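Local coordinates for capsid protein (Infectious hypodermal and hematopoietic necrosis virus, PDB 3N7X) that forms the icosahedral shell of a shrimp-infecting densovirus, sixty copies of a beta-barrel subunit that probably enclose and protect the viral genome, at residues 155-159 with 196-200; 257-263 with 323-329. One frame throughout, in Å; residues are numbered along the deposited sequence.

Contact 1: 155-159 with 196-200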
loop_
_atom_site.group_PDB
_atom_site.type_symbol
_atom_site.label_atom_id
_atom_site.label_comp_id
_atom_site.label_asym_id
_atom_site.label_seq_id
_atom_site.Cartn_x
_atom_site.Cartn_y
_atom_site.Cartn_z
ATOM N N THR A 155 89.241 18.187 -18.157
ATOM C CA THR A 155 87.937 18.482 -18.729
ATOM C C THR A 155 87.809 19.866 -19.345
ATOM O O THR A 155 86.939 20.085 -20.189
ATOM C CB THR A 155 86.821 18.332 -17.676
ATOM O OG1 THR A 155 87.097 19.183 -16.558
ATOM C CG2 THR A 155 86.725 16.897 -17.204
ATOM N N THR A 156 88.660 20.799 -18.932
ATOM C CA THR A 156 88.580 22.155 -19.461
ATOM C C THR A 156 89.403 22.387 -20.723
ATOM O O THR A 156 89.472 23.509 -21.223
ATOM C CB THR A 156 88.982 23.195 -18.400
ATOM O OG1 THR A 156 90.312 22.933 -17.943
ATOM C CG2 THR A 156 88.026 23.137 -17.221
ATOM N N GLY A 157 90.031 21.330 -21.232
ATOM C CA GLY A 157 90.806 21.443 -22.457
ATOM C C GLY A 157 92.171 22.094 -22.373
ATOM O O GLY A 157 92.529 22.911 -23.225
ATOM N N LEU A 158 92.947 21.725 -21.363
ATOM C CA LEU A 158 94.277 22.284 -21.186
ATOM C C LEU A 158 95.290 21.744 -22.193
ATOM O O LEU A 158 96.009 22.512 -22.831
ATOM C CB LEU A 158 94.792 21.978 -19.778
ATOM C CG LEU A 158 94.006 22.510 -18.576
ATOM C CD1 LEU A 158 94.532 21.879 -17.289
ATOM C CD2 LEU A 158 94.125 24.022 -18.519
ATOM N N HIS A 159 95.330 20.422 -22.341
ATOM C CA HIS A 159 96.310 19.777 -23.208
ATOM C C HIS A 159 95.785 18.922 -24.353
ATOM O O HIS A 159 94.683 18.379 -24.292
ATOM C CB HIS A 159 97.217 18.895 -22.355
ATOM C CG HIS A 159 97.665 19.539 -21.080
ATOM N ND1 HIS A 159 98.576 20.575 -21.045
ATOM C CD2 HIS A 159 97.328 19.290 -19.791
ATOM C CE1 HIS A 159 98.783 20.933 -19.790
ATOM N NE2 HIS A 159 98.037 20.169 -19.010
ATOM N N GLN A 196 94.628 23.993 -11.992
ATOM C CA GLN A 196 94.309 23.850 -13.410
ATOM C C GLN A 196 93.328 22.785 -13.907
ATOM O O GLN A 196 92.445 23.088 -14.710
ATOM C CB GLN A 196 95.622 23.709 -14.183
ATOM C CG GLN A 196 96.565 24.886 -13.990
ATOM C CD GLN A 196 96.037 26.163 -14.620
ATOM O OE1 GLN A 196 95.996 27.219 -13.982
ATOM N NE2 GLN A 196 95.636 26.075 -15.883
ATOM N N PHE A 197 93.484 21.544 -13.465
ATOM C CA PHE A 197 92.599 20.479 -13.929
ATOM C C PHE A 197 91.135 20.654 -13.523
ATOM O O PHE A 197 90.816 20.852 -12.348
ATOM C CB PHE A 197 93.150 19.133 -13.467
ATOM C CG PHE A 197 94.357 18.690 -14.243
ATOM C CD1 PHE A 197 94.225 17.822 -15.324
ATOM C CD2 PHE A 197 95.618 19.193 -13.940
ATOM C CE1 PHE A 197 95.334 17.463 -16.098
ATOM C CE2 PHE A 197 96.734 18.842 -14.705
ATOM C CZ PHE A 197 96.592 17.976 -15.787
ATOM N N GLY A 198 90.250 20.580 -14.513
ATOM C CA GLY A 198 88.827 20.759 -14.274
ATOM C C GLY A 198 88.160 19.731 -13.381
ATOM O O GLY A 198 87.280 20.070 -12.591
ATOM N N PHE A 199 88.567 18.475 -13.514
ATOM C CA PHE A 199 88.005 17.401 -12.713
ATOM C C PHE A 199 89.002 16.927 -11.670
ATOM O O PHE A 199 90.182 16.742 -11.959
ATOM C CB PHE A 199 87.635 16.218 -13.598
ATOM C CG PHE A 199 87.228 14.990 -12.832
ATOM C CD1 PHE A 199 85.887 14.731 -12.565
ATOM C CD2 PHE A 199 88.187 14.090 -12.378
ATOM C CE1 PHE A 199 85.505 13.581 -11.855
ATOM C CE2 PHE A 199 87.818 12.943 -11.668
ATOM C CZ PHE A 199 86.475 12.687 -11.407
ATOM N N MET A 200 88.520 16.706 -10.459
ATOM C CA MET A 200 89.391 16.239 -9.402
ATOM C C MET A 200 88.617 15.501 -8.328
ATOM O O MET A 200 87.525 15.912 -7.943
ATOM C CB MET A 200 90.130 17.414 -8.756
ATOM C CG MET A 200 90.902 17.003 -7.513
ATOM S SD MET A 200 91.573 18.367 -6.539
ATOM C CE MET A 200 92.720 17.489 -5.468
HETATM O O HOH W 1 85.018 19.816 -14.869
HETATM O O HOH W 2 90.924 24.925 -16.132
HETATM O O HOH W 3 91.016 20.566 -17.263
#
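Over one face of the Phe197 ring sits the CD1 methyl of Leu158, 4.3 Å above the plane and close to its centre, a methyl suiting the flat ring. The CZ corner of Phe197 lies at the edge of the His159 imidazole, 4.2 Å from NE2, and CB of the neighbouring Leu158 lies over the rim of one face of that imidazole. Leu158 CD1 is also 3.5 Å from Gln196 O, while CD2 touches NE2 of the same glutamine at 3.7 Å; its OE1 accepts a hydrogen bond from the backbone N of Cys302 of a second subunit. No direct hydrogen bond joins the segments; water does the work. One water accepts from Thr156 OG1 at 2.8 Å and donates to Gln196 O, and another accepts from the backbone N of both Thr156 and Gly198. Gly198, lacking a side chain, lets Thr155 OG1 approach its CA to 3.3 Å. Beyond it, Thr155 CG2 rests on Phe199 CB at 3.8 Å. Here the loop joining strands 149-153 and 161-164 packs, largely through water, on the start of edge strand 199-203, in the sheet that corresponds to the CHEF sheet of the jelly-roll barrel of parvovirus capsids.

Contact 2: 257-263 with 323-329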
loop_
_atom_site.group_PDB
_atom_site.type_symbol
_atom_site.label_atom_id
_atom_site.label_comp_id
_atom_site.label_asym_id
_atom_site.label_seq_id
_atom_site.Cartn_x
_atom_site.Cartn_y
_atom_site.Cartn_z
ATOM N N HIS A 257 79.358 16.438 -32.601
ATOM C CA HIS A 257 80.504 16.242 -31.722
ATOM C C HIS A 257 80.077 15.206 -30.691
ATOM O O HIS A 257 79.050 15.368 -30.031
ATOM C CB HIS A 257 80.858 17.539 -30.989
ATOM C CG HIS A 257 81.603 18.529 -31.826
ATOM N ND1 HIS A 257 82.938 18.383 -32.139
ATOM C CD2 HIS A 257 81.203 19.683 -32.411
ATOM C CE1 HIS A 257 83.329 19.406 -32.879
ATOM N NE2 HIS A 257 82.294 20.209 -33.058
ATOM N N THR A 258 80.852 14.139 -30.553
ATOM C CA THR A 258 80.520 13.106 -29.584
ATOM C C THR A 258 81.002 13.561 -28.210
ATOM O O THR A 258 81.740 14.538 -28.102
ATOM C CB THR A 258 81.222 11.792 -29.932
ATOM O OG1 THR A 258 82.639 11.981 -29.847
ATOM C CG2 THR A 258 80.866 11.356 -31.346
ATOM N N ASN A 259 80.581 12.866 -27.161
ATOM C CA ASN A 259 81.031 13.215 -25.819
ATOM C C ASN A 259 82.448 12.696 -25.711
ATOM O O ASN A 259 82.685 11.507 -25.938
ATOM C CB ASN A 259 80.169 12.537 -24.759
ATOM C CG ASN A 259 78.739 13.022 -24.784
ATOM O OD1 ASN A 259 78.481 14.227 -24.693
ATOM N ND2 ASN A 259 77.795 12.090 -24.910
ATOM N N ASP A 260 83.397 13.569 -25.384
ATOM C CA ASP A 260 84.768 13.098 -25.287
ATOM C C ASP A 260 84.976 12.236 -24.050
ATOM O O ASP A 260 84.209 12.299 -23.087
ATOM C CB ASP A 260 85.785 14.260 -25.327
ATOM C CG ASP A 260 85.539 15.308 -24.267
ATOM O OD1 ASP A 260 85.374 14.944 -23.083
ATOM O OD2 ASP A 260 85.531 16.509 -24.621
ATOM N N TRP A 261 86.005 11.402 -24.115
ATOM C CA TRP A 261 86.349 10.501 -23.034
ATOM C C TRP A 261 87.724 10.902 -22.512
ATOM O O TRP A 261 88.650 11.144 -23.290
ATOM C CB TRP A 261 86.376 9.066 -23.551
ATOM C CG TRP A 261 86.788 8.089 -22.521
ATOM C CD1 TRP A 261 85.982 7.442 -21.628
ATOM C CD2 TRP A 261 88.128 7.689 -22.221
ATOM N NE1 TRP A 261 86.741 6.662 -20.785
ATOM C CE2 TRP A 261 88.062 6.795 -21.128
ATOM C CE3 TRP A 261 89.381 8.001 -22.769
ATOM C CZ2 TRP A 261 89.205 6.209 -20.569
ATOM C CZ3 TRP A 261 90.518 7.419 -22.213
ATOM C CH2 TRP A 261 90.420 6.532 -21.124
ATOM N N GLN A 262 87.851 10.961 -21.191
ATOM C CA GLN A 262 89.102 11.361 -20.554
ATOM C C GLN A 262 89.801 10.242 -19.794
ATOM O O GLN A 262 89.152 9.463 -19.089
ATOM C CB GLN A 262 88.830 12.507 -19.574
ATOM C CG GLN A 262 88.189 13.713 -20.213
ATOM C CD GLN A 262 89.104 14.370 -21.211
ATOM O OE1 GLN A 262 88.650 14.942 -22.198
ATOM N NE2 GLN A 262 90.405 14.299 -20.957
ATOM N N GLN A 263 91.123 10.157 -19.942
ATOM C CA GLN A 263 91.892 9.163 -19.203
ATOM C C GLN A 263 92.217 9.869 -17.892
ATOM O O GLN A 263 92.028 11.081 -17.779
ATOM C CB GLN A 263 93.184 8.761 -19.940
ATOM C CG GLN A 263 94.127 9.900 -20.305
ATOM C CD GLN A 263 93.892 10.436 -21.711
ATOM O OE1 GLN A 263 92.857 11.037 -21.999
ATOM N NE2 GLN A 263 94.859 10.214 -22.594
ATOM N N CYS A 323 101.015 10.673 -24.865
ATOM C CA CYS A 323 99.707 10.698 -24.241
ATOM C C CYS A 323 98.823 11.663 -25.023
ATOM O O CYS A 323 99.107 12.861 -25.087
ATOM C CB CYS A 323 99.846 11.159 -22.792
ATOM S SG CYS A 323 98.300 11.576 -21.971
ATOM N N TYR A 324 97.763 11.140 -25.632
ATOM C CA TYR A 324 96.848 11.973 -26.407
ATOM C C TYR A 324 95.532 12.170 -25.672
ATOM O O TYR A 324 94.854 11.202 -25.323
ATOM C CB TYR A 324 96.582 11.331 -27.769
ATOM C CG TYR A 324 97.801 11.287 -28.652
ATOM C CD1 TYR A 324 98.131 12.367 -29.473
ATOM C CD2 TYR A 324 98.648 10.177 -28.645
ATOM C CE1 TYR A 324 99.277 12.345 -30.267
ATOM C CE2 TYR A 324 99.795 10.142 -29.432
ATOM C CZ TYR A 324 100.105 11.229 -30.239
ATOM O OH TYR A 324 101.254 11.207 -30.995
ATOM N N ILE A 325 95.170 13.426 -25.444
ATOM C CA ILE A 325 93.932 13.734 -24.746
ATOM C C ILE A 325 92.867 14.227 -25.717
ATOM O O ILE A 325 93.109 15.132 -26.513
ATOM C CB ILE A 325 94.172 14.799 -23.675
ATOM C CG1 ILE A 325 95.257 14.311 -22.719
ATOM C CG2 ILE A 325 92.883 15.082 -22.922
ATOM C CD1 ILE A 325 95.689 15.340 -21.714
ATOM N N MET A 326 91.687 13.621 -25.643
ATOM C CA MET A 326 90.577 13.983 -26.517
ATOM C C MET A 326 89.767 15.179 -26.008
ATOM O O MET A 326 89.476 15.283 -24.818
ATOM C CB MET A 326 89.643 12.788 -26.675
ATOM C CG MET A 326 88.507 13.019 -27.652
ATOM S SD MET A 326 87.220 11.761 -27.510
ATOM C CE MET A 326 87.995 10.366 -28.315
ATOM N N HIS A 327 89.411 16.083 -26.914
ATOM C CA HIS A 327 88.599 17.245 -26.562
ATOM C C HIS A 327 87.644 17.531 -27.709
ATOM O O HIS A 327 88.077 17.959 -28.779
ATOM C CB HIS A 327 89.463 18.483 -26.322
ATOM C CG HIS A 327 90.326 18.393 -25.107
ATOM N ND1 HIS A 327 89.818 18.150 -23.850
ATOM C CD2 HIS A 327 91.667 18.516 -24.954
ATOM C CE1 HIS A 327 90.807 18.125 -22.974
ATOM N NE2 HIS A 327 91.939 18.344 -23.619
ATOM N N THR A 328 86.354 17.286 -27.497
ATOM C CA THR A 328 85.365 17.539 -28.541
ATOM C C THR A 328 84.626 18.838 -28.256
ATOM O O THR A 328 83.787 19.276 -29.044
ATOM C CB THR A 328 84.335 16.399 -28.638
ATOM O OG1 THR A 328 83.636 16.275 -27.393
ATOM C CG2 THR A 328 85.025 15.090 -28.967
ATOM N N ASN A 329 84.944 19.448 -27.120
ATOM C CA ASN A 329 84.325 20.705 -26.722
ATOM C C ASN A 329 84.983 21.214 -25.443
ATOM O O ASN A 329 85.822 20.476 -24.881
ATOM C CB ASN A 329 82.825 20.512 -26.489
ATOM C CG ASN A 329 82.078 21.834 -26.341
ATOM O OD1 ASN A 329 82.019 22.640 -27.276
ATOM N ND2 ASN A 329 81.509 22.061 -25.164
ATOM O OXT ASN A 329 84.651 22.338 -25.018
HETATM O O HOH W 4 87.168 18.151 -23.087
HETATM O O HOH W 5 91.226 11.392 -24.075
#
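Thr328 and Asp260 make the close-packed part of the contact. The hydroxyl of Thr328 donates to Thr258 O at 2.7 Å, approaching almost head-on to the carbonyl (165° at the oxygen), while its backbone N gives a nearly straight bond of 3.1 Å to Asp260 OD2, on the lone pair turned away from OD1. A short acid suits this place: chi1 of 56°, with CG between the backbone N and the carbonyl carbon, brings OD2 in line with the Thr328 N-H. The thioether of Met326 lies against the backbone, SD 3.6 Å from Asp260 CA and taking a weak hydrogen bond from Trp261 N. Here the lead-in to strand 264-268, inside the sheet, meets the C-terminal tail that follows edge strand 322-324 of the jelly-roll subunit, the two running in roughly opposite directions. Further along, Gln263 is long enough to reach the tail, NE2 donating to Tyr324 O at 2.9 Å from above the carbonyl plane. A water beside it donates to Trp261 O and Gln263 OE1 and accepts from Met326 N. The terminal carboxylate of Asn329 ties the tail to a second subunit by a salt bridge with its Arg296. The loose, solvent side is at Asn259, exposed and turned away from the tail; near it the partly exposed His257 lays one ring face over Thr328 O, ND1 3.3 Å off, without a hydrogen bond.

The centres of contact 1 and contact 2 lie 11 Å apart on the same side of the chain's centre, and contact 1 closes before contact 2 opens along the sequence. Both reach the same seven-stranded antiparallel sheet, contact 1 through strand 199-203 at one border and contact 2 through strand 322-324 at the other. The two nevertheless touch: His327 NE2 lies 2.8 Å from His159 O, a weak hydrogen bond, and Gly157 CA packs on His327 CE1. The turn 155-159 thus meets the C-terminal tail as well as 196-200. Each contact also touches a second subunit, so this loop-rich region takes part in the packing of the capsid shell.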